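Local coordinates for protein OsmC family peroxiredoxin (Aquifex aeolicus, PDB 2E8E) that is of unknown function but, as a member of the OsmC family of peroxiredoxins, probably reduces peroxides with a pair of cysteine thiols, at residues E81-K92 with T120-E131. Residues are numbered along the deposited sequence; the frame is centred on the assembly and turned at random.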
loop_
_atom_site.group_PDB
_atom_site.type_symbol
_atom_site.label_atom_id
_atom_site.label_comp_id
_atom_site.label_asym_id
_atom_site.label_seq_id
_atom_site.Cartn_x
_atom_site.Cartn_y
_atom_site.Cartn_z
ATOM N N GLU A 81 8.102 -11.637 -4.650
ATOM C CA GLU A 81 8.181 -13.063 -4.371
ATOM C C GLU A 81 8.689 -13.228 -2.946
ATOM O O GLU A 81 8.498 -14.269 -2.312
ATOM C CB GLU A 81 9.139 -13.758 -5.343
ATOM C CG GLU A 81 8.788 -13.550 -6.806
ATOM C CD GLU A 81 9.026 -14.788 -7.651
ATOM O OE1 GLU A 81 10.134 -15.361 -7.584
ATOM O OE2 GLU A 81 8.101 -15.187 -8.387
ATOM N N GLU A 82 9.328 -12.180 -2.447
ATOM C CA GLU A 82 9.881 -12.190 -1.103
ATOM C C GLU A 82 9.838 -10.794 -0.507
ATOM O O GLU A 82 10.072 -9.807 -1.200
ATOM C CB GLU A 82 11.329 -12.692 -1.145
ATOM C CG GLU A 82 12.130 -12.433 0.119
ATOM C CD GLU A 82 13.592 -12.827 -0.023
ATOM O OE1 GLU A 82 14.454 -12.091 0.499
ATOM O OE2 GLU A 82 13.880 -13.871 -0.646
ATOM N N ILE A 83 9.511 -10.715 0.777
ATOM C CA ILE A 83 9.485 -9.438 1.476
ATOM C C ILE A 83 10.198 -9.647 2.800
ATOM O O ILE A 83 9.793 -10.492 3.598
ATOM C CB ILE A 83 8.051 -8.950 1.783
ATOM C CG1 ILE A 83 7.274 -8.734 0.483
ATOM C CG2 ILE A 83 8.120 -7.640 2.582
ATOM C CD1 ILE A 83 5.870 -8.210 0.690
ATOM N N GLU A 84 11.269 -8.893 3.015
ATOM C CA GLU A 84 12.025 -8.981 4.257
ATOM C C GLU A 84 11.670 -7.778 5.104
ATOM O O GLU A 84 11.678 -6.645 4.613
ATOM C CB GLU A 84 13.529 -8.956 3.988
ATOM C CG GLU A 84 14.080 -10.165 3.274
ATOM C CD GLU A 84 15.591 -10.101 3.156
ATOM O OE1 GLU A 84 16.265 -10.046 4.208
ATOM O OE2 GLU A 84 16.106 -10.099 2.018
ATOM N N ILE A 85 11.356 -8.015 6.372
ATOM C CA ILE A 85 11.017 -6.923 7.266
ATOM C C ILE A 85 11.875 -7.051 8.508
ATOM O O ILE A 85 11.887 -8.101 9.155
ATOM C CB ILE A 85 9.537 -6.959 7.703
ATOM C CG1 ILE A 85 8.619 -7.021 6.478
ATOM C CG2 ILE A 85 9.221 -5.720 8.530
ATOM C CD1 ILE A 85 7.143 -7.103 6.815
ATOM N N LYS A 86 12.595 -5.983 8.831
ATOM C CA LYS A 86 13.449 -5.968 10.010
ATOM C C LYS A 86 12.990 -4.853 10.940
ATOM O O LYS A 86 12.925 -3.689 10.539
ATOM C CB LYS A 86 14.907 -5.735 9.608
ATOM C CG LYS A 86 15.874 -5.699 10.781
ATOM C CD LYS A 86 17.296 -5.440 10.306
ATOM C CE LYS A 86 18.261 -5.385 11.473
ATOM N NZ LYS A 86 18.233 -6.650 12.256
ATOM N N TYR A 87 12.664 -5.219 12.176
ATOM C CA TYR A 87 12.215 -4.257 13.175
ATOM C C TYR A 87 13.357 -3.973 14.145
ATOM O O TYR A 87 13.961 -4.901 14.683
ATOM C CB TYR A 87 11.047 -4.824 13.983
ATOM C CG TYR A 87 9.826 -5.196 13.178
ATOM C CD1 TYR A 87 8.749 -4.317 13.062
ATOM C CD2 TYR A 87 9.734 -6.438 12.553
ATOM C CE1 TYR A 87 7.604 -4.671 12.348
ATOM C CE2 TYR A 87 8.598 -6.798 11.836
ATOM C CZ TYR A 87 7.537 -5.914 11.740
ATOM O OH TYR A 87 6.404 -6.281 11.051
ATOM N N VAL A 88 13.642 -2.696 14.368
ATOM C CA VAL A 88 14.689 -2.309 15.305
ATOM C C VAL A 88 14.071 -1.386 16.348
ATOM O O VAL A 88 13.619 -0.286 16.026
ATOM C CB VAL A 88 15.850 -1.566 14.595
ATOM C CG1 VAL A 88 16.881 -1.107 15.625
ATOM C CG2 VAL A 88 16.507 -2.478 13.565
ATOM N N ALA A 89 14.026 -1.842 17.597
ATOM C CA ALA A 89 13.474 -1.023 18.667
ATOM C C ALA A 89 14.656 -0.405 19.399
ATOM O O ALA A 89 15.614 -1.101 19.732
ATOM C CB ALA A 89 12.644 -1.872 19.621
ATOM N N VAL A 90 14.586 0.899 19.637
ATOM C CA VAL A 90 15.662 1.619 20.307
ATOM C C VAL A 90 15.173 2.183 21.632
ATOM O O VAL A 90 14.151 2.866 21.676
ATOM C CB VAL A 90 16.167 2.794 19.426
ATOM C CG1 VAL A 90 17.322 3.508 20.108
ATOM C CG2 VAL A 90 16.578 2.276 18.053
ATOM N N GLY A 91 15.908 1.898 22.708
ATOM C CA GLY A 91 15.530 2.396 24.020
ATOM C C GLY A 91 15.693 1.320 25.075
ATOM O O GLY A 91 16.500 0.410 24.917
ATOM N N LYS A 92 14.943 1.429 26.166
ATOM C CA LYS A 92 15.004 0.416 27.213
ATOM C C LYS A 92 13.928 -0.587 26.830
ATOM O O LYS A 92 12.845 -0.610 27.412
ATOM C CB LYS A 92 14.698 1.029 28.580
ATOM C CG LYS A 92 15.701 2.080 29.045
ATOM C CD LYS A 92 15.269 2.676 30.383
ATOM C CE LYS A 92 16.176 3.813 30.833
ATOM N NZ LYS A 92 17.544 3.351 31.188
ATOM N N THR A 120 3.296 -14.274 -0.995
ATOM C CA THR A 120 4.737 -14.020 -0.927
ATOM C C THR A 120 5.452 -14.739 0.222
ATOM O O THR A 120 4.814 -15.224 1.160
ATOM C CB THR A 120 5.002 -12.501 -0.791
ATOM O OG1 THR A 120 6.389 -12.229 -1.004
ATOM C CG2 THR A 120 4.611 -12.016 0.600
ATOM N N ASN A 121 6.778 -14.813 0.140
ATOM C CA ASN A 121 7.574 -15.436 1.192
ATOM C C ASN A 121 8.011 -14.321 2.127
ATOM O O ASN A 121 8.762 -13.425 1.735
ATOM C CB ASN A 121 8.806 -16.146 0.619
ATOM C CG ASN A 121 9.748 -16.649 1.709
ATOM O OD1 ASN A 121 9.318 -16.969 2.819
ATOM N ND2 ASN A 121 11.033 -16.736 1.390
ATOM N N LEU A 122 7.535 -14.380 3.365
ATOM C CA LEU A 122 7.840 -13.357 4.351
ATOM C C LEU A 122 8.999 -13.750 5.263
ATOM O O LEU A 122 9.002 -14.834 5.846
ATOM C CB LEU A 122 6.585 -13.078 5.182
ATOM C CG LEU A 122 6.553 -11.900 6.153
ATOM C CD1 LEU A 122 6.829 -10.597 5.411
ATOM C CD2 LEU A 122 5.182 -11.855 6.816
ATOM N N LYS A 123 9.986 -12.869 5.370
ATOM C CA LYS A 123 11.143 -13.108 6.226
ATOM C C LYS A 123 11.194 -11.977 7.247
ATOM O O LYS A 123 11.499 -10.830 6.913
ATOM C CB LYS A 123 12.425 -13.159 5.393
ATOM C CG LYS A 123 12.386 -14.243 4.314
ATOM C CD LYS A 123 13.773 -14.665 3.845
ATOM C CE LYS A 123 14.540 -13.534 3.187
ATOM N NZ LYS A 123 15.848 -14.023 2.655
ATOM N N ILE A 124 10.881 -12.314 8.494
ATOM C CA ILE A 124 10.841 -11.338 9.573
ATOM C C ILE A 124 11.983 -11.484 10.571
ATOM O O ILE A 124 12.346 -12.595 10.960
ATOM C CB ILE A 124 9.504 -11.453 10.326
ATOM C CG1 ILE A 124 8.348 -11.229 9.346
ATOM C CG2 ILE A 124 9.449 -10.451 11.467
ATOM C CD1 ILE A 124 6.991 -11.515 9.928
ATOM N N SER A 125 12.546 -10.352 10.978
ATOM C CA SER A 125 13.633 -10.335 11.949
ATOM C C SER A 125 13.500 -9.091 12.811
ATOM O O SER A 125 12.811 -8.141 12.444
ATOM C CB SER A 125 14.990 -10.329 11.248
ATOM O OG SER A 125 15.170 -9.147 10.492
ATOM N N TRP A 126 14.162 -9.087 13.959
ATOM C CA TRP A 126 14.084 -7.935 14.839
ATOM C C TRP A 126 15.296 -7.886 15.744
ATOM O O TRP A 126 16.024 -8.872 15.886
ATOM C CB TRP A 126 12.807 -8.004 15.680
ATOM C CG TRP A 126 12.735 -9.231 16.532
ATOM C CD1 TRP A 126 13.289 -9.408 17.769
ATOM C CD2 TRP A 126 12.119 -10.476 16.186
ATOM N NE1 TRP A 126 13.057 -10.689 18.213
ATOM C CE2 TRP A 126 12.344 -11.367 17.260
ATOM C CE3 TRP A 126 11.403 -10.928 15.070
ATOM C CZ2 TRP A 126 11.874 -12.683 17.252
ATOM C CZ3 TRP A 126 10.936 -12.238 15.062
ATOM C CH2 TRP A 126 11.177 -13.101 16.148
ATOM N N GLU A 127 15.513 -6.728 16.351
ATOM C CA GLU A 127 16.635 -6.558 17.252
ATOM C C GLU A 127 16.420 -5.323 18.100
ATOM O O GLU A 127 15.718 -4.389 17.702
ATOM C CB GLU A 127 17.944 -6.426 16.472
ATOM C CG GLU A 127 18.086 -5.142 15.680
ATOM C CD GLU A 127 19.438 -5.031 14.994
ATOM O OE1 GLU A 127 19.731 -5.870 14.116
ATOM O OE2 GLU A 127 20.209 -4.109 15.335
ATOM N N VAL A 128 17.019 -5.327 19.282
ATOM C CA VAL A 128 16.900 -4.197 20.175
ATOM C C VAL A 128 18.245 -3.521 20.341
ATOM O O VAL A 128 19.292 -4.170 20.336
ATOM C CB VAL A 128 16.400 -4.629 21.572
ATOM C CG1 VAL A 128 16.488 -3.459 22.539
ATOM C CG2 VAL A 128 14.973 -5.135 21.481
ATOM N N LYS A 129 18.203 -2.201 20.453
ATOM C CA LYS A 129 19.392 -1.406 20.678
ATOM C C LYS A 129 19.083 -0.740 22.003
ATOM O O LYS A 129 18.281 0.192 22.070
ATOM C CB LYS A 129 19.573 -0.365 19.571
ATOM C CG LYS A 129 20.348 -0.876 18.368
ATOM C CD LYS A 129 21.799 -1.164 18.744
ATOM C CE LYS A 129 22.603 -1.656 17.554
ATOM N NZ LYS A 129 24.031 -1.898 17.915
ATOM N N TRP A 130 19.689 -1.249 23.068
ATOM C CA TRP A 130 19.450 -0.700 24.389
ATOM C C TRP A 130 20.087 0.669 24.528
ATOM O O TRP A 130 21.312 0.811 24.479
ATOM C CB TRP A 130 19.990 -1.644 25.460
ATOM C CG TRP A 130 19.531 -1.264 26.820
ATOM C CD1 TRP A 130 20.091 -0.332 27.649
ATOM C CD2 TRP A 130 18.373 -1.762 27.497
ATOM N NE1 TRP A 130 19.351 -0.219 28.802
ATOM C CE2 TRP A 130 18.291 -1.086 28.735
ATOM C CE3 TRP A 130 17.395 -2.715 27.178
ATOM C CZ2 TRP A 130 17.266 -1.331 29.657
ATOM C CZ3 TRP A 130 16.376 -2.959 28.095
ATOM C CH2 TRP A 130 16.322 -2.269 29.321
ATOM N N GLU A 131 19.244 1.678 24.709
ATOM C CA GLU A 131 19.714 3.046 24.838
ATOM C C GLU A 131 18.957 3.845 25.882
ATOM O O GLU A 131 17.769 3.619 26.116
ATOM C CB GLU A 131 19.598 3.772 23.494
ATOM C CG GLU A 131 20.545 3.267 22.432
ATOM C CD GLU A 131 20.692 4.244 21.286
ATOM O OE1 GLU A 131 20.545 5.463 21.528
ATOM O OE2 GLU A 131 20.974 3.797 20.155
HETATM O O HOH W 1 12.542 -16.322 -1.121
HETATM O O HOH W 2 14.199 -9.645 8.092
#
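A parallel strand pair joined by a right-handed beta-alpha-beta crossover brings E81-K92 beside T120-E131, with helices 95-109 and 111-116 in the connection. Bonds run in register from N121 N on E81 O to E131 N on G91 O; midway, Y87 N reaches S125 O at 2.9 Å and Y87 O accepts E127 N. On the face that carries E82, E84 and K86, the K86 chain, straight as far as CE, turns at its last torsion (chi4 58°) and brings NZ to E127 OE1 in a salt bridge on the anti side of the carboxylate, 35° out of plane; the modelled 2.5 Å between these two atoms is shorter than expected and its exact value doubtful. The same glutamate lays CG alongside V88 CG2. A glutamine here would probably leave the ammonium of K86 without its countercharge on this strand. Further back, K123 bends across to E82, NZ 3.2 Å from OE1; the carboxylate of E84, which K71 also binds, is only a long partner. The opposite face is apolar and turned to the helices: L122 CD1 rests on I85 CD1 at 3.8 Å, and I124 CG2 abuts the edge of the Y87 ring at CE2, while Y87 OH bonds S46 on helix 34-56. Beyond G91, K92 CA sits over the six-membered ring of W130, 3.6 Å from its centroid, a CH-pi contact. A parallel pair at the edge of a mixed sheet, one face packed under helices 34-56 and 95-109, is the crossover unit of the OsmC alpha/beta fold.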